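Local coordinates for Iron(3+)-hydroxamate-binding protein FhuD (Bacillus subtilis subsp. subtilis, PDB 3G9Q) that binds iron(3+)-hydroxamate complexes such as ferrichrome and passes them to the membrane permease of the FhuCBGD ABC transporter, at residues Lys15-Met20 against Leu31-Val36; Asp73-Trp78 against Ala92-Val97. All coordinates share one frame; numbering follows the deposited sequence.

Interaction 1 of 2, residues Lys15-Met20 against Leu31-Val36; sequences KRVVVM and LGINVV
Val17, Ile33, Val35 and Val19 form the apolar centre of this first beta-alpha-beta unit, in which helix 25-31 connects two neighbouring parallel strands. On the face bearing Val17 and Val35, the CG2 methyl of Val17 meets CG2 of Ile33 at 3.2 Å. Two residues further along the strand, on the same face, CG2 of Val19 crosses CG1 of Val35 at about a right angle, 3.9 Å away. Phe28 of helix 25-31 packs on Ile33 and Val35 from this side. The backbones pair around Val17, whose N donates to Asn34 O (3.2 Å) and whose O accepts from Val36 N (2.8 Å).

On the opposite face, Val36 presents two branches. With its chi1 at -53°, CG2 lies between the backbone N and the carbonyl carbon and touches CG2 of Val18 at 3.5 Å. The other branch, CG1, sits over the centre of the Arg16 guanidinium, 3.7 Å from CZ, while Arg16 NE hydrogen-bonds to Leu70 O. An alanine in place of Arg16 would probably leave Val36 CG1 without its flat cover and Leu70 O without that donor.

At the polar edge the side chain of Asn34 adds a bond before the paired strands begin. Its CG lies anti to the backbone N (chi1 176°), and ND2 donates to Lys15 O at 3.0 Å, nearly in line with the C=O bond, with that oxygen 14° out of the Asn34 amide plane.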
ATOM      1  N   LYS A  15     -18.997   4.397  17.784  1.00 48.75           N
ATOM      2  CA  LYS A  15     -19.078   5.833  17.538  1.00 51.32           C
ATOM      3  C   LYS A  15     -17.728   6.547  17.584  1.00 43.02           C
ATOM      4  O   LYS A  15     -17.546   7.564  16.917  1.00 45.15           O
ATOM      5  CB  LYS A  15     -20.055   6.481  18.536  1.00 63.68           C
ATOM      6  CG  LYS A  15     -21.525   6.083  18.319  1.00 67.11           C
ATOM      7  CD  LYS A  15     -22.442   6.444  19.511  1.00 65.77           C
ATOM      8  CE  LYS A  15     -22.667   7.948  19.682  1.00 59.88           C
ATOM      9  NZ  LYS A  15     -23.540   8.237  20.863  1.00 46.68           N
ATOM     10  N   ARG A  16     -16.783   6.024  18.360  1.00 41.34           N
ATOM     11  CA  ARG A  16     -15.464   6.649  18.441  1.00 46.81           C
ATOM     12  C   ARG A  16     -14.355   5.606  18.450  1.00 46.50           C
ATOM     13  O   ARG A  16     -14.136   4.933  19.456  1.00 50.08           O
ATOM     14  CB  ARG A  16     -15.349   7.522  19.696  1.00 48.62           C
ATOM     15  CG  ARG A  16     -16.363   8.666  19.803  1.00 43.95           C
ATOM     16  CD  ARG A  16     -16.128   9.435  21.085  1.00 42.64           C
ATOM     17  NE  ARG A  16     -14.842  10.133  21.072  1.00 37.98           N
ATOM     18  CZ  ARG A  16     -14.639  11.299  20.462  1.00 31.60           C
ATOM     19  NH1 ARG A  16     -13.446  11.874  20.484  1.00 44.06           N
ATOM     20  NH2 ARG A  16     -15.636  11.897  19.837  1.00 30.71           N
ATOM     21  N   VAL A  17     -13.649   5.490  17.327  1.00 48.88           N
ATOM     22  CA  VAL A  17     -12.564   4.524  17.186  1.00 42.12           C
ATOM     23  C   VAL A  17     -11.183   5.171  17.079  1.00 42.14           C
ATOM     24  O   VAL A  17     -10.974   6.105  16.308  1.00 38.03           O
ATOM     25  CB  VAL A  17     -12.757   3.634  15.925  1.00 38.43           C
ATOM     26  CG1 VAL A  17     -11.608   2.649  15.809  1.00 24.41           C
ATOM     27  CG2 VAL A  17     -14.078   2.891  15.995  1.00 36.14           C
ATOM     28  N   VAL A  18     -10.248   4.663  17.871  1.00 41.56           N
ATOM     29  CA  VAL A  18      -8.873   5.136  17.845  1.00 45.26           C
ATOM     30  C   VAL A  18      -8.070   4.001  17.204  1.00 51.00           C
ATOM     31  O   VAL A  18      -8.038   2.870  17.719  1.00 41.60           O
ATOM     32  CB  VAL A  18      -8.329   5.411  19.271  1.00 50.15           C
ATOM     33  CG1 VAL A  18      -6.834   5.707  19.220  1.00 40.59           C
ATOM     34  CG2 VAL A  18      -9.073   6.568  19.896  1.00 36.10           C
ATOM     35  N   VAL A  19      -7.444   4.304  16.070  1.00 39.74           N
ATOM     36  CA  VAL A  19      -6.663   3.325  15.329  1.00 43.54           C
ATOM     37  C   VAL A  19      -5.176   3.573  15.504  1.00 47.00           C
ATOM     38  O   VAL A  19      -4.652   4.552  14.994  1.00 53.74           O
ATOM     39  CB  VAL A  19      -7.004   3.396  13.825  1.00 50.60           C
ATOM     40  CG1 VAL A  19      -6.250   2.330  13.063  1.00 58.11           C
ATOM     41  CG2 VAL A  19      -8.498   3.239  13.629  1.00 53.03           C
HETATM   42  N   MSE A  20      -4.489   2.697  16.225  1.00 55.93           N
HETATM   43  CA  MSE A  20      -3.057   2.890  16.422  1.00 63.93           C
HETATM   44  C   MSE A  20      -2.204   2.207  15.346  1.00 59.26           C
HETATM   45  O   MSE A  20      -0.987   2.412  15.273  1.00 60.47           O
HETATM   46  CB  MSE A  20      -2.657   2.445  17.834  1.00 70.23           C
HETATM   47  CG  MSE A  20      -2.916   3.521  18.902  1.00 74.78           C
HETATM   48 SE   MSE A  20      -3.136   2.838  20.721  1.00 94.42          SE
HETATM   49  CE  MSE A  20      -1.283   2.816  21.320  1.00 93.08           C
ATOM     50  N   LEU A  31     -15.404   1.927   5.436  1.00 50.56           N
ATOM     51  CA  LEU A  31     -16.611   1.429   6.085  1.00 54.22           C
ATOM     52  C   LEU A  31     -17.477   2.558   6.665  1.00 60.13           C
ATOM     53  O   LEU A  31     -18.681   2.384   6.881  1.00 63.28           O
ATOM     54  CB  LEU A  31     -16.238   0.420   7.185  1.00 47.57           C
ATOM     55  CG  LEU A  31     -15.994  -1.068   6.873  1.00 36.24           C
ATOM     56  CD1 LEU A  31     -15.909  -1.329   5.406  1.00 17.17           C
ATOM     57  CD2 LEU A  31     -14.728  -1.504   7.595  1.00 33.22           C
ATOM     58  N   GLY A  32     -16.873   3.720   6.912  1.00 66.20           N
ATOM     59  CA  GLY A  32     -17.626   4.845   7.458  1.00 63.53           C
ATOM     60  C   GLY A  32     -17.544   5.013   8.967  1.00 57.35           C
ATOM     61  O   GLY A  32     -18.160   5.921   9.527  1.00 54.13           O
ATOM     62  N   ILE A  33     -16.794   4.137   9.630  1.00 52.71           N
ATOM     63  CA  ILE A  33     -16.637   4.219  11.078  1.00 45.91           C
ATOM     64  C   ILE A  33     -15.868   5.481  11.443  1.00 43.27           C
ATOM     65  O   ILE A  33     -14.747   5.709  10.991  1.00 43.97           O
ATOM     66  CB  ILE A  33     -15.891   2.989  11.654  1.00 50.57           C
ATOM     67  CG1 ILE A  33     -16.844   1.796  11.743  1.00 53.68           C
ATOM     68  CG2 ILE A  33     -15.332   3.308  13.039  1.00 49.31           C
ATOM     69  CD1 ILE A  33     -17.183   1.146  10.405  1.00 65.34           C
ATOM     70  N   ASN A  34     -16.481   6.302  12.272  1.00 40.57           N
ATOM     71  CA  ASN A  34     -15.849   7.529  12.670  1.00 47.04           C
ATOM     72  C   ASN A  34     -14.580   7.255  13.491  1.00 46.67           C
ATOM     73  O   ASN A  34     -14.619   6.591  14.537  1.00 42.22           O
ATOM     74  CB  ASN A  34     -16.862   8.371  13.443  1.00 45.62           C
ATOM     75  CG  ASN A  34     -16.265   9.630  13.996  1.00 49.33           C
ATOM     76  OD1 ASN A  34     -15.597  10.385  13.283  1.00 59.45           O
ATOM     77  ND2 ASN A  34     -16.506   9.876  15.276  1.00 53.30           N
ATOM     78  N   VAL A  35     -13.451   7.748  12.987  1.00 35.67           N
ATOM     79  CA  VAL A  35     -12.177   7.565  13.659  1.00 33.07           C
ATOM     80  C   VAL A  35     -11.756   8.866  14.301  1.00 32.08           C
ATOM     81  O   VAL A  35     -11.721   9.921  13.661  1.00 24.90           O
ATOM     82  CB  VAL A  35     -11.086   7.065  12.689  1.00 29.55           C
ATOM     83  CG1 VAL A  35      -9.751   6.914  13.423  1.00 21.08           C
ATOM     84  CG2 VAL A  35     -11.518   5.735  12.099  1.00 32.07           C
ATOM     85  N   VAL A  36     -11.430   8.776  15.580  1.00 32.08           N
ATOM     86  CA  VAL A  36     -11.080   9.956  16.342  1.00 39.85           C
ATOM     87  C   VAL A  36      -9.591  10.156  16.565  1.00 44.86           C
ATOM     88  O   VAL A  36      -9.166  11.230  16.980  1.00 43.17           O
ATOM     89  CB  VAL A  36     -11.862   9.936  17.671  1.00 44.37           C
ATOM     90  CG1 VAL A  36     -13.351   9.764  17.369  1.00 22.61           C
ATOM     91  CG2 VAL A  36     -11.378   8.799  18.559  1.00 39.74           C
TER

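Interaction 2 of 2, residues Asp73-Trp78 against Ala92-Val97; sequences DLIIVW and APTVAV
Ile76 and Val95 pack obliquely on one face of a parallel strand pair, CB of Ile76 lying 3.5 Å from CG2 of Val95. The side chain of Ile76 continues to Val97: with CG1 anti to the backbone N (chi1 172°), its CD1 methyl reaches CG2 of Val97 at 3.7 Å. On the same side CD1 of Leu74 meets CG1 of Val95 at 4.0 Å. On the opposite face Ile75 and Thr94 run alongside each other, CB of Ile75 3.5 Å from OG1 of Thr94.

Four backbone bonds set this register. Ile75 N donates to Pro93 O and its O accepts from Val95 N (2.8 Å); Val77 N then donates to Val95 O, and its O accepts from Val97 N. Thr94 is held in turn by its own segment, OG1 donating to Ala92 O at 2.9 Å. At the far end, Val97 O lies in the plane of the Trp78 ring at its CD1 edge, and Trp78 NE1 is hydrogen-bonded to Tyr24 OH.

The pair belongs to a beta-alpha-beta crossover through helix 85-91, whose Leu88 covers Val77 and Thr94. Helix 106-115 lies on the other face, with Met114 against Val95 and Phe111 against Val97, while strand 17-19 flanks strand 74-78.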
ATOM      1  N   ASP A  73     -14.621   4.072  22.115  1.00 40.03           N
ATOM      2  CA  ASP A  73     -15.476   2.943  22.441  1.00 54.25           C
ATOM      3  C   ASP A  73     -14.890   1.691  21.785  1.00 53.48           C
ATOM      4  O   ASP A  73     -15.440   0.595  21.888  1.00 55.82           O
ATOM      5  CB  ASP A  73     -16.944   3.179  21.993  1.00 59.83           C
ATOM      6  CG  ASP A  73     -17.085   3.498  20.501  1.00 57.21           C
ATOM      7  OD1 ASP A  73     -16.337   2.936  19.676  1.00 65.84           O
ATOM      8  OD2 ASP A  73     -17.974   4.296  20.147  1.00 53.19           O
ATOM      9  N   LEU A  74     -13.760   1.875  21.113  1.00 54.52           N
ATOM     10  CA  LEU A  74     -13.050   0.786  20.451  1.00 57.71           C
ATOM     11  C   LEU A  74     -11.621   1.206  20.045  1.00 60.25           C
ATOM     12  O   LEU A  74     -11.413   2.291  19.484  1.00 55.84           O
ATOM     13  CB  LEU A  74     -13.816   0.302  19.210  1.00 42.57           C
ATOM     14  CG  LEU A  74     -13.122  -0.793  18.396  1.00 33.33           C
ATOM     15  CD1 LEU A  74     -13.274  -2.131  19.096  1.00 35.42           C
ATOM     16  CD2 LEU A  74     -13.736  -0.850  17.012  1.00 40.61           C
ATOM     17  N   ILE A  75     -10.648   0.338  20.341  1.00 53.24           N
ATOM     18  CA  ILE A  75      -9.240   0.574  20.019  1.00 44.58           C
ATOM     19  C   ILE A  75      -8.685  -0.511  19.120  1.00 42.99           C
ATOM     20  O   ILE A  75      -8.918  -1.694  19.351  1.00 39.14           O
ATOM     21  CB  ILE A  75      -8.349   0.578  21.272  1.00 41.34           C
ATOM     22  CG1 ILE A  75      -8.726   1.735  22.167  1.00 36.69           C
ATOM     23  CG2 ILE A  75      -6.892   0.735  20.871  1.00 18.02           C
ATOM     24  CD1 ILE A  75      -8.550   3.172  21.610  1.00 56.02           C
ATOM     25  N   ILE A  76      -7.953  -0.128  18.090  1.00 35.95           N
ATOM     26  CA  ILE A  76      -7.367  -1.158  17.264  1.00 45.43           C
ATOM     27  C   ILE A  76      -5.857  -0.965  17.165  1.00 42.52           C
ATOM     28  O   ILE A  76      -5.380   0.124  16.861  1.00 39.27           O
ATOM     29  CB  ILE A  76      -8.033  -1.231  15.861  1.00 48.79           C
ATOM     30  CG1 ILE A  76      -7.241  -2.195  14.995  1.00 37.04           C
ATOM     31  CG2 ILE A  76      -8.128   0.136  15.213  1.00 41.52           C
ATOM     32  CD1 ILE A  76      -5.918  -1.710  14.332  1.00 82.41           C
ATOM     33  N   VAL A  77      -5.105  -2.022  17.465  1.00 40.44           N
ATOM     34  CA  VAL A  77      -3.642  -1.968  17.403  1.00 49.71           C
ATOM     35  C   VAL A  77      -3.056  -3.269  16.891  1.00 49.75           C
ATOM     36  O   VAL A  77      -3.705  -4.309  16.938  1.00 54.21           O
ATOM     37  CB  VAL A  77      -3.017  -1.752  18.785  1.00 59.24           C
ATOM     38  CG1 VAL A  77      -3.356  -0.372  19.310  1.00 74.55           C
ATOM     39  CG2 VAL A  77      -3.517  -2.830  19.743  1.00 70.34           C
ATOM     40  N   TRP A  78      -1.820  -3.219  16.419  1.00 43.40           N
ATOM     41  CA  TRP A  78      -1.187  -4.438  15.958  1.00 50.60           C
ATOM     42  C   TRP A  78      -0.672  -5.230  17.163  1.00 58.79           C
ATOM     43  O   TRP A  78      -0.654  -4.723  18.289  1.00 59.84           O
ATOM     44  CB  TRP A  78      -0.027  -4.130  15.008  1.00 45.59           C
ATOM     45  CG  TRP A  78      -0.445  -3.946  13.578  1.00 57.25           C
ATOM     46  CD1 TRP A  78      -1.253  -4.772  12.841  1.00 48.59           C
ATOM     47  CD2 TRP A  78      -0.051  -2.885  12.700  1.00 56.12           C
ATOM     48  NE1 TRP A  78      -1.382  -4.289  11.561  1.00 45.21           N
ATOM     49  CE2 TRP A  78      -0.656  -3.134  11.445  1.00 56.12           C
ATOM     50  CE3 TRP A  78       0.757  -1.751  12.850  1.00 51.35           C
ATOM     51  CZ2 TRP A  78      -0.479  -2.283  10.346  1.00 51.46           C
ATOM     52  CZ3 TRP A  78       0.934  -0.904  11.753  1.00 60.58           C
ATOM     53  CH2 TRP A  78       0.319  -1.178  10.519  1.00 52.35           C
ATOM     54  N   ALA A  92     -10.954   0.988  26.574  1.00 61.03           N
ATOM     55  CA  ALA A  92     -12.124   0.581  25.789  1.00 60.50           C
ATOM     56  C   ALA A  92     -11.888  -0.780  25.136  1.00 58.30           C
ATOM     57  O   ALA A  92     -10.750  -1.269  25.128  1.00 57.08           O
ATOM     58  CB  ALA A  92     -12.413   1.628  24.707  1.00 57.83           C
ATOM     59  N   PRO A  93     -12.961  -1.423  24.604  1.00 56.69           N
ATOM     60  CA  PRO A  93     -12.821  -2.731  23.942  1.00 53.35           C
ATOM     61  C   PRO A  93     -11.687  -2.603  22.917  1.00 50.97           C
ATOM     62  O   PRO A  93     -11.779  -1.811  21.977  1.00 41.57           O
ATOM     63  CB  PRO A  93     -14.183  -2.928  23.274  1.00 47.85           C
ATOM     64  CG  PRO A  93     -15.104  -2.259  24.207  1.00 45.22           C
ATOM     65  CD  PRO A  93     -14.373  -0.994  24.605  1.00 47.30           C
ATOM     66  N   THR A  94     -10.623  -3.371  23.112  1.00 51.03           N
ATOM     67  CA  THR A  94      -9.465  -3.299  22.238  1.00 51.27           C
ATOM     68  C   THR A  94      -9.310  -4.554  21.413  1.00 55.49           C
ATOM     69  O   THR A  94      -9.511  -5.662  21.908  1.00 65.20           O
ATOM     70  CB  THR A  94      -8.189  -3.072  23.069  1.00 56.61           C
ATOM     71  OG1 THR A  94      -8.310  -1.826  23.764  1.00 64.66           O
ATOM     72  CG2 THR A  94      -6.941  -3.048  22.184  1.00 59.56           C
ATOM     73  N   VAL A  95      -8.968  -4.377  20.144  1.00 58.79           N
ATOM     74  CA  VAL A  95      -8.783  -5.506  19.258  1.00 52.49           C
ATOM     75  C   VAL A  95      -7.363  -5.574  18.755  1.00 51.19           C
ATOM     76  O   VAL A  95      -6.788  -4.574  18.323  1.00 43.12           O
ATOM     77  CB  VAL A  95      -9.713  -5.425  18.051  1.00 48.87           C
ATOM     78  CG1 VAL A  95     -11.151  -5.509  18.512  1.00 44.59           C
ATOM     79  CG2 VAL A  95      -9.462  -4.130  17.292  1.00 57.67           C
ATOM     80  N   ALA A  96      -6.796  -6.767  18.834  1.00 53.50           N
ATOM     81  CA  ALA A  96      -5.447  -6.982  18.355  1.00 61.68           C
ATOM     82  C   ALA A  96      -5.559  -7.639  16.984  1.00 59.37           C
ATOM     83  O   ALA A  96      -6.376  -8.539  16.760  1.00 54.41           O
ATOM     84  CB  ALA A  96      -4.679  -7.868  19.318  1.00 70.96           C
ATOM     85  N   VAL A  97      -4.733  -7.162  16.067  1.00 63.73           N
ATOM     86  CA  VAL A  97      -4.728  -7.666  14.711  1.00 71.13           C
ATOM     87  C   VAL A  97      -3.330  -8.082  14.282  1.00 75.42           C
ATOM     88  O   VAL A  97      -2.458  -7.241  14.051  1.00 76.24           O
ATOM     89  CB  VAL A  97      -5.286  -6.605  13.733  1.00 67.73           C
ATOM     90  CG1 VAL A  97      -6.806  -6.583  13.810  1.00 64.40           C
ATOM     91  CG2 VAL A  97      -4.739  -5.227  14.093  1.00 65.55           C
TER

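Interactions 1 and 2 are the two outer seams of a single four-stranded parallel sheet, ordered 35-37, 17-19, 74-78, 94-97, and their centres lie about 11 Å apart. They follow one another along the chain, the first closing before the second opens. The middle seam joins them: Met20 N probably bonds to Ile76 O, and Arg16 N to Asp73 OD2 at the strand starts. Helix 106-115 touches Ile33 of the first and Val95 of the second, spanning the same face. Together with the middle pairing they make up the parallel sheet of the N-terminal lobe, which the long helix 118-143 connects to the second lobe, as in related siderophore-binding proteins.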